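Local coordinates for protein endoribonuclease ToxN (Bacillus thuringiensis, PDB 4ATO) that acts as the endoribonuclease toxin of a type III toxin-antitoxin system, cutting RNA within A-rich sequences, and is held in a triangular complex by its non-coding RNA antitoxin, at residues 8-13 with 93-98; 51-56 with 80-85; 89-94 with 167-172. All blocks are in the same frame, centred on the assembly; numbering follows the deposited sequence.

Contact 1: residues 8-13 with 93-98; sequences KFHTIS and KECKEI. With nucleotides of chain B.
A uridine site of the bound RNA is built where Phe9 and Ile98 meet at one end of two paired antiparallel strands. U10 of chain B is read by backbone groups from both: Phe9 N donates to O4 of U10 at 2.7 Å, and N3 of U10 donates to Ile98 O at 2.7 Å. Both bonds are nearly straight, and the pattern of acceptor O4 beside donor N3 suits uracil. The two reading residues are themselves joined by Ile98 N to Phe9 O, 3.3 Å. Phe9 CG is anti to its carbonyl carbon (chi1 -68°), and beyond it the ring packs on Met114, Tyr118 and Leu121 of helix 108-139. Lys8 crosses Glu97 obliquely, its CD 3.4 Å from Glu97 OE2, while the ammonium group lies beyond salt-bridge range of the carboxylate. Within the antiparallel sheet of this SH3-clan toxin, 95-97 is an outermost strand and 9-12 its neighbour. Thr11 and Lys96 form the hydrogen-bonded pair, exchanging two backbone hydrogen bonds, with Thr11 N to Lys96 O at 3.0 Å. Its neighbours His10-Glu97 and Ile12-Cys95 are non-hydrogen-bonded pairs. On their shared face Cys95 SG comes to 4.0 Å from His10 CD2, oblique to the imidazole, whose ring also meets Phe52 edge-to-face. At the far end Ser13 N donates to Glu94 O, and Ser13 OG donates to the anti lone pair of Glu94 OE1 (2.6 Å). Ser13 OG stands between its own N and carbonyl carbon (chi1 74°); as N-cap of helix 14-23 it also accepts a weak bond from Tyr16 N, while Glu94 OE2 is taken by Tyr169.

Contact 2: residues 51-56 with 80-85; sequences YFVPLT and GVLLVN. With nucleotides of chain B; nucleotides of chain C.
Leu55 and Leu82 meet through their CD2 methyls, 3.6 Å apart, at a non-hydrogen-bonded pair between antiparallel strands. Leu82 CD2 thus touches both Leu55 and Val53, lying 3.4 Å from Val53 O and against the CG1 branch of Val53. Next to it on the other face, Thr56 sets its OG1 anti to the backbone N (chi1 -180°). This leaves CG2 in the crowded position between N and carbonyl carbon, where it touches Leu83 CD2 at 3.7 Å and Val81 O at 3.4 Å. Pro54 meets Leu83 nearly at a right angle, Pro54 CG being 4.0 Å from Leu83 CB. Three backbone bonds hold the strands: Leu83 N to Pro54 O at 2.9 Å, and the pair exchanged by Thr56 and Val81. Gly80, with phi 113° and psi 160°, has backbone angles at which a CB would jam against the preceding carbonyl oxygen, and its CA stays close to Thr56 O.

Further out, strand 38-41 flanks strand 51-56 in the sheet. Helix 108-139 packs against Leu82 through Leu121 and Val128 and against Val53 through Val132, while Leu55, on the same face as Leu82, meets the RNA. Thr56 OG1 bonds to a modified nucleotide of the RNA and to Arg58 N. Gly80 N is only near N1 of A33 of chain B (3.3 Å); its weak bond goes to Asn59 OD1. In the short 3-10 turn at 84-85 that interrupts strand 78-89, Asn85 ND2 gives Val155 O a hydrogen bond and makes a weak one, 3.4 Å, to O4 of U4 of chain C. The contact has an apolar interior, with Thr56 OG1 and Asn85 ND2 offering hydrogen-bonding groups to the RNA at its ends.

Contact 3: residues 89-94 with 167-172; sequences PVPEKE and QEYKER
Pro91 and Tyr169 make the apolar part of the contact: Pro91 CG sits over one face of the phenol ring, 3.9 Å from its centroid and 23° off the ring normal, a CH-pi contact. It is displaced toward the rim, so its closest ring atom is Tyr169 CD1 at 3.6 Å. Tyr169 CG is anti to its backbone N (chi1 173°), which sends the ring from the helix end toward the loop. The aliphatic part of Lys93 comes in at the ring edge, near its plane, with Lys93 CG 3.3 Å from Tyr169 OH. The polar part is a single bond, Tyr169 OH to Glu94 OE2, modelled at 2.5 Å, a doubtfully short length. The Glu94 chain bends at chi2 to bring CD and the carboxylate to the phenol; Glu94 CG lies 3.7 Å from Tyr169 CZ, and the carboxylate is turned 65° from the ring plane. With OE1 already held by Ser13, the carboxylate has a partner on each oxygen, which should limit its rotation. In the fold, the loop 89-94 links strand 78-89 to strand 95-97 through a type I beta turn from Pro91 to Glu94, closed by Glu94 N to Pro91 O at 3.0 Å. Facing it, helix 159-169 ends at Tyr169, and Lys170 then centres an inverse gamma turn in which Glu171 N bonds to Tyr169 O. Tyr16 of helix 14-23 packs against Pro91 and Glu94 as well. Charges gather loosely around this surface joint. Lys93 NZ makes a long salt bridge to Glu92 OE2, 3.9 Å, while Arg172 NE stands 5.9 Å from Glu94 OE2, beyond a salt bridge.

In the fold
From the N terminus, strand 9-12 is paired by contact 1 with the edge strand 95-97 only after strands 38-41, 51-56, 68-72 and 78-89 have passed. Inside that long loop, contact 2 joins 51-56 to the strand beginning at 78, so the two are nested. They touch in space where Phe52 meets His10 and Cys95, and Phe9 meets Leu55, linking the middle of the sheet to its edge. Contact 3 opens on the connection after strand 78-89, shares Lys93 and Glu94 with contact 1, and closes at the end of helix 159-169, the fourth helix after it, fastening that end to the loop between strands 78-89 and 95-97. Contacts 2 and 3 follow in series, joined through Val90 and Pro89.

Contact 1: residues 8-13 with 93-98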
loop_
_atom_site.group_PDB
_atom_site.type_symbol
_atom_site.label_atom_id
_atom_site.label_comp_id
_atom_site.label_asym_id
_atom_site.label_seq_id
_atom_site.Cartn_x
_atom_site.Cartn_y
_atom_site.Cartn_z
ATOM N N LYS A 8 7.681 -21.418 13.977
ATOM C CA LYS A 8 7.363 -22.343 15.058
ATOM C C LYS A 8 8.289 -22.056 16.219
ATOM O O LYS A 8 9.492 -21.882 16.027
ATOM C CB LYS A 8 7.564 -23.794 14.618
ATOM C CG LYS A 8 6.551 -24.297 13.602
ATOM C CD LYS A 8 5.139 -24.096 14.107
ATOM C CE LYS A 8 4.119 -24.685 13.152
ATOM N NZ LYS A 8 2.726 -24.353 13.579
ATOM N N PHE A 9 7.723 -21.999 17.423
ATOM C CA PHE A 9 8.508 -21.861 18.637
ATOM C C PHE A 9 8.989 -23.232 19.102
ATOM O O PHE A 9 8.373 -24.245 18.791
ATOM C CB PHE A 9 7.678 -21.221 19.752
ATOM C CG PHE A 9 7.325 -19.779 19.508
ATOM C CD1 PHE A 9 8.303 -18.806 19.477
ATOM C CD2 PHE A 9 6.010 -19.395 19.347
ATOM C CE1 PHE A 9 7.976 -17.478 19.264
ATOM C CE2 PHE A 9 5.678 -18.068 19.135
ATOM C CZ PHE A 9 6.664 -17.110 19.090
ATOM N N HIS A 10 10.081 -23.254 19.859
ATOM C CA HIS A 10 10.591 -24.493 20.437
ATOM C C HIS A 10 11.255 -24.226 21.773
ATOM O O HIS A 10 11.748 -23.122 22.024
ATOM C CB HIS A 10 11.631 -25.137 19.524
ATOM C CG HIS A 10 11.111 -25.511 18.171
ATOM N ND1 HIS A 10 10.937 -24.592 17.157
ATOM C CD2 HIS A 10 10.729 -26.707 17.663
ATOM C CE1 HIS A 10 10.469 -25.205 16.084
ATOM N NE2 HIS A 10 10.328 -26.488 16.367
ATOM N N THR A 11 11.268 -25.244 22.630
ATOM C CA THR A 11 12.183 -25.264 23.764
ATOM C C THR A 11 13.306 -26.240 23.434
ATOM O O THR A 11 13.111 -27.191 22.681
ATOM C CB THR A 11 11.494 -25.717 25.048
ATOM O OG1 THR A 11 10.883 -26.992 24.826
ATOM C CG2 THR A 11 10.430 -24.707 25.467
ATOM N N ILE A 12 14.485 -25.994 23.987
ATOM C CA ILE A 12 15.628 -26.852 23.732
ATOM C C ILE A 12 16.087 -27.502 25.042
ATOM O O ILE A 12 16.063 -26.864 26.096
ATOM C CB ILE A 12 16.767 -26.068 23.030
ATOM C CG1 ILE A 12 16.421 -25.848 21.553
ATOM C CG2 ILE A 12 18.073 -26.840 23.069
ATOM C CD1 ILE A 12 15.510 -24.711 21.271
ATOM N N SER A 13 16.469 -28.776 24.981
ATOM C CA SER A 13 16.826 -29.510 26.189
ATOM C C SER A 13 18.063 -28.888 26.821
ATOM O O SER A 13 19.002 -28.502 26.122
ATOM C CB SER A 13 17.060 -30.999 25.896
ATOM O OG SER A 13 18.294 -31.206 25.230
ATOM N N LYS A 93 15.926 -34.234 18.013
ATOM C CA LYS A 93 15.592 -34.967 19.228
ATOM C C LYS A 93 15.826 -34.110 20.465
ATOM O O LYS A 93 15.299 -34.398 21.539
ATOM C CB LYS A 93 16.366 -36.292 19.325
ATOM C CG LYS A 93 17.647 -36.345 18.499
ATOM C CD LYS A 93 17.375 -36.815 17.071
ATOM C CE LYS A 93 18.380 -36.237 16.089
ATOM N NZ LYS A 93 17.938 -36.452 14.688
ATOM N N GLU A 94 16.607 -33.046 20.323
ATOM C CA GLU A 94 16.882 -32.194 21.477
ATOM C C GLU A 94 16.006 -30.941 21.519
ATOM O O GLU A 94 16.281 -30.011 22.280
ATOM C CB GLU A 94 18.373 -31.838 21.574
ATOM C CG GLU A 94 19.303 -33.050 21.715
ATOM C CD GLU A 94 18.915 -33.966 22.858
ATOM O OE1 GLU A 94 18.574 -33.459 23.951
ATOM O OE2 GLU A 94 18.951 -35.201 22.662
ATOM N N CYS A 95 14.943 -30.920 20.716
ATOM C CA CYS A 95 14.008 -29.798 20.762
ATOM C C CYS A 95 12.545 -30.234 20.714
ATOM O O CYS A 95 12.189 -31.200 20.041
ATOM C CB CYS A 95 14.310 -28.786 19.654
ATOM S SG CYS A 95 13.790 -29.285 18.022
ATOM N N LYS A 96 11.702 -29.512 21.444
ATOM C CA LYS A 96 10.275 -29.792 21.478
ATOM C C LYS A 96 9.474 -28.609 20.936
ATOM O O LYS A 96 9.776 -27.454 21.224
ATOM C CB LYS A 96 9.830 -30.114 22.901
ATOM C CG LYS A 96 8.359 -30.484 23.004
ATOM C CD LYS A 96 8.014 -31.660 22.088
ATOM C CE LYS A 96 6.512 -31.784 21.886
ATOM N NZ LYS A 96 5.791 -31.839 23.185
ATOM N N GLU A 97 8.456 -28.907 20.141
ATOM C CA GLU A 97 7.576 -27.884 19.598
ATOM C C GLU A 97 6.670 -27.345 20.706
ATOM O O GLU A 97 6.203 -28.100 21.552
ATOM C CB GLU A 97 6.757 -28.488 18.455
ATOM C CG GLU A 97 5.456 -27.777 18.140
ATOM C CD GLU A 97 5.614 -26.705 17.086
ATOM O OE1 GLU A 97 5.921 -25.552 17.462
ATOM O OE2 GLU A 97 5.429 -27.014 15.887
ATOM N N ILE A 98 6.434 -26.038 20.718
ATOM C CA ILE A 98 5.535 -25.445 21.709
ATOM C C ILE A 98 4.105 -25.312 21.192
ATOM O O ILE A 98 3.856 -24.693 20.157
ATOM C CB ILE A 98 6.020 -24.067 22.172
ATOM C CG1 ILE A 98 7.309 -24.201 22.974
ATOM C CG2 ILE A 98 4.958 -23.381 23.020
ATOM C CD1 ILE A 98 7.917 -22.879 23.347
ATOM P P U B 10 -1.728 -19.898 11.342
ATOM O OP1 U B 10 -0.578 -18.963 11.316
ATOM O OP2 U B 10 -1.731 -21.052 10.407
ATOM O "O5'" U B 10 -1.981 -20.411 12.818
ATOM C "C5'" U B 10 -1.003 -21.187 13.497
ATOM C "C4'" U B 10 -1.560 -21.809 14.753
ATOM O "O4'" U B 10 -0.509 -22.572 15.402
ATOM C "C3'" U B 10 -2.067 -20.819 15.800
ATOM O "O3'" U B 10 -3.118 -21.429 16.562
ATOM C "C2'" U B 10 -0.845 -20.640 16.688
ATOM O "O2'" U B 10 -1.129 -20.177 17.985
ATOM C "C1'" U B 10 -0.278 -22.060 16.700
ATOM N N1 U B 10 1.166 -22.134 16.965
ATOM C C2 U B 10 1.572 -22.864 18.068
ATOM O O2 U B 10 0.797 -23.418 18.817
ATOM N N3 U B 10 2.926 -22.942 18.262
ATOM C C4 U B 10 3.898 -22.346 17.482
ATOM O O4 U B 10 5.083 -22.491 17.796
ATOM C C5 U B 10 3.401 -21.609 16.352
ATOM C C6 U B 10 2.083 -21.534 16.128
#

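Contact 2: residues 51-56 with 80-85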
loop_
_atom_site.group_PDB
_atom_site.type_symbol
_atom_site.label_atom_id
_atom_site.label_comp_id
_atom_site.label_asym_id
_atom_site.label_seq_id
_atom_site.Cartn_x
_atom_site.Cartn_y
_atom_site.Cartn_z
ATOM N N TYR A 51 18.500 -24.467 12.497
ATOM C CA TYR A 51 18.897 -23.395 13.410
ATOM C C TYR A 51 17.726 -22.811 14.180
ATOM O O TYR A 51 16.599 -22.776 13.693
ATOM C CB TYR A 51 19.621 -22.271 12.671
ATOM C CG TYR A 51 21.121 -22.420 12.653
ATOM C CD1 TYR A 51 21.745 -23.199 11.685
ATOM C CD2 TYR A 51 21.918 -21.769 13.593
ATOM C CE1 TYR A 51 23.133 -23.338 11.653
ATOM C CE2 TYR A 51 23.305 -21.899 13.573
ATOM C CZ TYR A 51 23.907 -22.693 12.597
ATOM O OH TYR A 51 25.278 -22.830 12.555
ATOM N N PHE A 52 18.019 -22.338 15.382
ATOM C CA PHE A 52 17.000 -21.836 16.285
ATOM C C PHE A 52 17.480 -20.553 16.935
ATOM O O PHE A 52 18.609 -20.486 17.419
ATOM C CB PHE A 52 16.652 -22.911 17.319
ATOM C CG PHE A 52 16.014 -24.127 16.710
ATOM C CD1 PHE A 52 14.646 -24.165 16.480
ATOM C CD2 PHE A 52 16.786 -25.219 16.326
ATOM C CE1 PHE A 52 14.054 -25.280 15.905
ATOM C CE2 PHE A 52 16.197 -26.343 15.749
ATOM C CZ PHE A 52 14.835 -26.374 15.542
ATOM N N VAL A 53 16.619 -19.534 16.910
ATOM C CA VAL A 53 16.962 -18.198 17.378
ATOM C C VAL A 53 16.295 -17.928 18.721
ATOM O O VAL A 53 15.069 -17.916 18.825
ATOM C CB VAL A 53 16.523 -17.099 16.374
ATOM C CG1 VAL A 53 17.025 -15.745 16.835
ATOM C CG2 VAL A 53 17.011 -17.413 14.952
ATOM N N PRO A 54 17.105 -17.698 19.754
ATOM C CA PRO A 54 16.598 -17.532 21.120
ATOM C C PRO A 54 15.853 -16.214 21.341
ATOM O O PRO A 54 16.221 -15.190 20.779
ATOM C CB PRO A 54 17.878 -17.558 21.970
ATOM C CG PRO A 54 18.965 -17.069 21.019
ATOM C CD PRO A 54 18.579 -17.632 19.682
ATOM N N LEU A 55 14.814 -16.264 22.164
ATOM C CA LEU A 55 14.119 -15.072 22.630
ATOM C C LEU A 55 14.679 -14.612 23.962
ATOM O O LEU A 55 15.117 -15.428 24.771
ATOM C CB LEU A 55 12.632 -15.372 22.813
ATOM C CG LEU A 55 11.830 -15.329 21.522
ATOM C CD1 LEU A 55 10.439 -15.911 21.710
ATOM C CD2 LEU A 55 11.777 -13.875 21.059
ATOM N N THR A 56 14.653 -13.306 24.194
ATOM C CA THR A 56 14.938 -12.774 25.521
ATOM C C THR A 56 13.864 -11.766 25.896
ATOM O O THR A 56 13.238 -11.184 25.017
ATOM C CB THR A 56 16.333 -12.128 25.601
ATOM O OG1 THR A 56 16.565 -11.626 26.928
ATOM C CG2 THR A 56 16.470 -11.005 24.593
ATOM N N GLY A 80 9.677 -8.914 23.785
ATOM C CA GLY A 80 10.753 -9.838 23.461
ATOM C C GLY A 80 11.683 -9.329 22.377
ATOM O O GLY A 80 11.349 -8.419 21.603
ATOM N N VAL A 81 12.876 -9.904 22.332
ATOM C CA VAL A 81 13.850 -9.567 21.304
ATOM C C VAL A 81 14.459 -10.879 20.843
ATOM O O VAL A 81 14.874 -11.700 21.673
ATOM C CB VAL A 81 14.973 -8.639 21.864
ATOM C CG1 VAL A 81 15.969 -8.287 20.775
ATOM C CG2 VAL A 81 14.380 -7.362 22.449
ATOM N N LEU A 82 14.489 -11.108 19.537
ATOM C CA LEU A 82 15.146 -12.312 19.039
ATOM C C LEU A 82 16.617 -12.001 18.904
ATOM O O LEU A 82 16.977 -11.023 18.241
ATOM C CB LEU A 82 14.616 -12.727 17.677
ATOM C CG LEU A 82 13.331 -13.548 17.615
ATOM C CD1 LEU A 82 12.812 -13.551 16.179
ATOM C CD2 LEU A 82 13.606 -14.959 18.094
ATOM N N LEU A 83 17.458 -12.832 19.519
ATOM C CA LEU A 83 18.909 -12.655 19.451
ATOM C C LEU A 83 19.532 -13.455 18.299
ATOM O O LEU A 83 19.973 -14.600 18.487
ATOM C CB LEU A 83 19.545 -13.090 20.769
ATOM C CG LEU A 83 18.921 -12.434 22.003
ATOM C CD1 LEU A 83 19.564 -12.978 23.304
ATOM C CD2 LEU A 83 19.033 -10.914 21.927
ATOM N N VAL A 84 19.582 -12.877 17.106
ATOM C CA VAL A 84 20.149 -13.649 16.004
ATOM C C VAL A 84 21.640 -13.924 16.224
ATOM O O VAL A 84 22.146 -14.950 15.762
ATOM C CB VAL A 84 19.788 -13.101 14.585
ATOM C CG1 VAL A 84 19.010 -11.805 14.675
ATOM C CG2 VAL A 84 21.016 -12.972 13.692
ATOM N N ASN A 85 22.315 -13.072 16.998
ATOM C CA ASN A 85 23.715 -13.324 17.376
ATOM C C ASN A 85 23.913 -14.602 18.197
ATOM O O ASN A 85 25.003 -15.172 18.201
ATOM C CB ASN A 85 24.316 -12.142 18.142
ATOM C CG ASN A 85 23.488 -11.745 19.371
ATOM O OD1 ASN A 85 22.261 -11.675 19.307
ATOM N ND2 ASN A 85 24.163 -11.486 20.487
ATOM P P A B 33 5.902 -12.721 34.078
ATOM O OP1 A B 33 5.897 -13.438 35.377
ATOM O OP2 A B 33 6.100 -11.248 34.070
ATOM O "O5'" A B 33 6.932 -13.401 33.096
ATOM C "C5'" A B 33 6.641 -14.637 32.465
ATOM C "C4'" A B 33 7.757 -15.030 31.541
ATOM O "O4'" A B 33 7.679 -14.212 30.335
ATOM C "C3'" A B 33 9.144 -14.813 32.111
ATOM O "O3'" A B 33 10.024 -15.764 31.552
ATOM C "C2'" A B 33 9.513 -13.418 31.602
ATOM O "O2'" A B 33 10.901 -13.185 31.473
ATOM C "C1'" A B 33 8.812 -13.361 30.246
ATOM N N9 A B 33 8.341 -12.020 29.911
ATOM C C8 A B 33 7.709 -11.156 30.780
ATOM N N7 A B 33 7.396 -10.007 30.241
ATOM C C5 A B 33 7.854 -10.121 28.936
ATOM C C6 A B 33 7.830 -9.233 27.850
ATOM N N6 A B 33 7.294 -8.014 27.902
ATOM N N1 A B 33 8.379 -9.656 26.688
ATOM C C2 A B 33 8.910 -10.881 26.631
ATOM N N3 A B 33 8.996 -11.806 27.582
ATOM C C4 A B 33 8.455 -11.353 28.723
ATOM P P U C 4 27.983 -3.942 25.172
ATOM O OP1 U C 4 28.838 -2.734 25.164
ATOM O OP2 U C 4 26.771 -3.953 26.030
ATOM O "O5'" U C 4 27.596 -4.330 23.678
ATOM C "C5'" U C 4 28.545 -4.217 22.632
ATOM C "C4'" U C 4 27.876 -4.135 21.286
ATOM O "O4'" U C 4 27.134 -5.360 21.048
ATOM C "C3'" U C 4 26.873 -2.994 21.118
ATOM O "O3'" U C 4 26.911 -2.554 19.759
ATOM C "C2'" U C 4 25.532 -3.687 21.396
ATOM O "O2'" U C 4 24.406 -3.052 20.823
ATOM C "C1'" U C 4 25.776 -5.054 20.782
ATOM N N1 U C 4 24.945 -6.140 21.336
ATOM C C2 U C 4 23.986 -6.661 20.498
ATOM O O2 U C 4 23.789 -6.209 19.388
ATOM N N3 U C 4 23.251 -7.699 21.016
ATOM C C4 U C 4 23.397 -8.270 22.263
ATOM O O4 U C 4 22.663 -9.206 22.583
ATOM C C5 U C 4 24.429 -7.688 23.073
ATOM C C6 U C 4 25.157 -6.672 22.586
ATOM P P A C 3 25.719 -6.306 29.520
ATOM O OP1 A C 3 26.102 -5.060 30.229
ATOM O OP2 A C 3 24.308 -6.477 29.094
ATOM O "O5'" A C 3 26.699 -6.556 28.289
ATOM C "C5'" A C 3 28.112 -6.552 28.467
ATOM C "C4'" A C 3 28.825 -7.032 27.229
ATOM O "O4'" A C 3 28.640 -8.463 27.082
ATOM C "C3'" A C 3 28.333 -6.446 25.911
ATOM O "O3'" A C 3 28.904 -5.176 25.631
ATOM C "C2'" A C 3 28.708 -7.525 24.898
ATOM O "O2'" A C 3 30.077 -7.429 24.543
ATOM C "C1'" A C 3 28.518 -8.802 25.715
ATOM N N9 A C 3 27.191 -9.417 25.499
ATOM C C8 A C 3 25.994 -9.067 26.085
ATOM N N7 A C 3 24.978 -9.816 25.717
ATOM C C5 A C 3 25.541 -10.727 24.839
ATOM C C6 A C 3 24.989 -11.785 24.097
ATOM N N6 A C 3 23.697 -12.110 24.134
ATOM N N1 A C 3 25.820 -12.511 23.315
ATOM C C2 A C 3 27.120 -12.172 23.277
ATOM N N3 A C 3 27.759 -11.196 23.923
ATOM C C4 A C 3 26.904 -10.501 24.700
#

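Contact 3: residues 89-94 with 167-172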
loop_
_atom_site.group_PDB
_atom_site.type_symbol
_atom_site.label_atom_id
_atom_site.label_comp_id
_atom_site.label_asym_id
_atom_site.label_seq_id
_atom_site.Cartn_x
_atom_site.Cartn_y
_atom_site.Cartn_z
ATOM N N PRO A 89 22.557 -24.307 16.187
ATOM C CA PRO A 89 22.100 -25.490 15.460
ATOM C C PRO A 89 21.687 -26.540 16.474
ATOM O O PRO A 89 22.395 -26.709 17.464
ATOM C CB PRO A 89 23.360 -25.941 14.721
ATOM C CG PRO A 89 24.482 -25.530 15.634
ATOM C CD PRO A 89 24.031 -24.264 16.311
ATOM N N VAL A 90 20.554 -27.204 16.258
ATOM C CA VAL A 90 20.033 -28.172 17.218
ATOM C C VAL A 90 19.462 -29.390 16.484
ATOM O O VAL A 90 18.747 -29.231 15.498
ATOM C CB VAL A 90 18.917 -27.542 18.108
ATOM C CG1 VAL A 90 18.409 -28.535 19.139
ATOM C CG2 VAL A 90 19.418 -26.296 18.802
ATOM N N PRO A 91 19.780 -30.609 16.958
ATOM C CA PRO A 91 19.193 -31.825 16.379
ATOM C C PRO A 91 17.742 -31.995 16.820
ATOM O O PRO A 91 17.376 -31.531 17.902
ATOM C CB PRO A 91 20.076 -32.950 16.941
ATOM C CG PRO A 91 20.647 -32.397 18.190
ATOM C CD PRO A 91 20.799 -30.915 17.978
ATOM N N GLU A 92 16.930 -32.652 15.996
ATOM C CA GLU A 92 15.481 -32.668 16.206
ATOM C C GLU A 92 15.026 -33.452 17.434
ATOM O O GLU A 92 13.875 -33.337 17.862
ATOM C CB GLU A 92 14.742 -33.142 14.947
ATOM C CG GLU A 92 15.238 -34.455 14.368
ATOM C CD GLU A 92 14.717 -34.709 12.958
ATOM O OE1 GLU A 92 14.247 -33.749 12.310
ATOM O OE2 GLU A 92 14.784 -35.871 12.496
ATOM N N LYS A 93 15.926 -34.234 18.013
ATOM C CA LYS A 93 15.592 -34.967 19.228
ATOM C C LYS A 93 15.826 -34.110 20.465
ATOM O O LYS A 93 15.299 -34.398 21.539
ATOM C CB LYS A 93 16.366 -36.292 19.325
ATOM C CG LYS A 93 17.647 -36.345 18.499
ATOM C CD LYS A 93 17.375 -36.815 17.071
ATOM C CE LYS A 93 18.380 -36.237 16.089
ATOM N NZ LYS A 93 17.938 -36.452 14.688
ATOM N N GLU A 94 16.607 -33.046 20.323
ATOM C CA GLU A 94 16.882 -32.194 21.477
ATOM C C GLU A 94 16.006 -30.941 21.519
ATOM O O GLU A 94 16.281 -30.011 22.280
ATOM C CB GLU A 94 18.373 -31.838 21.574
ATOM C CG GLU A 94 19.303 -33.050 21.715
ATOM C CD GLU A 94 18.915 -33.966 22.858
ATOM O OE1 GLU A 94 18.574 -33.459 23.951
ATOM O OE2 GLU A 94 18.951 -35.201 22.662
ATOM N N GLN A 167 27.181 -32.127 14.794
ATOM C CA GLN A 167 27.610 -33.314 14.056
ATOM C C GLN A 167 28.036 -34.411 15.026
ATOM O O GLN A 167 27.626 -35.563 14.890
ATOM C CB GLN A 167 28.773 -32.980 13.114
ATOM C CG GLN A 167 28.401 -32.136 11.905
ATOM C CD GLN A 167 27.769 -32.956 10.792
ATOM O OE1 GLN A 167 27.835 -34.186 10.798
ATOM N NE2 GLN A 167 27.155 -32.274 9.829
ATOM N N GLU A 168 28.855 -34.041 16.007
ATOM C CA GLU A 168 29.339 -34.989 17.003
ATOM C C GLU A 168 28.187 -35.640 17.752
ATOM O O GLU A 168 28.271 -36.807 18.134
ATOM C CB GLU A 168 30.290 -34.306 17.987
ATOM C CG GLU A 168 31.593 -33.833 17.360
ATOM C CD GLU A 168 32.464 -33.054 18.328
ATOM O OE1 GLU A 168 32.456 -33.379 19.536
ATOM O OE2 GLU A 168 33.151 -32.110 17.879
ATOM N N TYR A 169 27.109 -34.889 17.956
ATOM C CA TYR A 169 25.935 -35.434 18.622
ATOM C C TYR A 169 25.359 -36.579 17.807
ATOM O O TYR A 169 24.840 -37.551 18.361
ATOM C CB TYR A 169 24.862 -34.363 18.834
ATOM C CG TYR A 169 23.560 -34.922 19.371
ATOM C CD1 TYR A 169 22.578 -35.410 18.505
ATOM C CD2 TYR A 169 23.310 -34.969 20.743
ATOM C CE1 TYR A 169 21.392 -35.934 18.984
ATOM C CE2 TYR A 169 22.119 -35.488 21.234
ATOM C CZ TYR A 169 21.163 -35.970 20.346
ATOM O OH TYR A 169 19.974 -36.489 20.807
ATOM N N LYS A 170 25.444 -36.454 16.487
ATOM C CA LYS A 170 24.926 -37.477 15.587
ATOM C C LYS A 170 25.790 -38.738 15.610
ATOM O O LYS A 170 26.293 -39.192 14.584
ATOM C CB LYS A 170 24.775 -36.920 14.170
ATOM C CG LYS A 170 23.786 -35.760 14.084
ATOM C CD LYS A 170 23.769 -35.123 12.702
ATOM C CE LYS A 170 22.676 -34.067 12.588
ATOM N NZ LYS A 170 22.873 -32.944 13.545
ATOM N N GLU A 171 25.963 -39.276 16.813
ATOM C CA GLU A 171 26.581 -40.568 17.040
ATOM C C GLU A 171 25.444 -41.504 17.418
ATOM O O GLU A 171 25.622 -42.716 17.548
ATOM C CB GLU A 171 27.560 -40.461 18.200
ATOM C CG GLU A 171 26.904 -39.987 19.487
ATOM C CD GLU A 171 27.908 -39.524 20.526
ATOM O OE1 GLU A 171 29.124 -39.703 20.301
ATOM O OE2 GLU A 171 27.480 -38.980 21.566
ATOM N N ARG A 172 24.268 -40.910 17.594
ATOM C CA ARG A 172 23.062 -41.629 17.976
ATOM C C ARG A 172 22.556 -42.463 16.809
ATOM O O ARG A 172 22.976 -42.265 15.670
ATOM C CB ARG A 172 21.988 -40.632 18.413
ATOM C CG ARG A 172 20.814 -41.241 19.153
ATOM C CD ARG A 172 19.894 -40.153 19.684
ATOM N NE ARG A 172 18.839 -40.689 20.540
ATOM C CZ ARG A 172 17.625 -41.027 20.113
ATOM N NH1 ARG A 172 17.305 -40.882 18.834
ATOM N NH2 ARG A 172 16.730 -41.507 20.966
#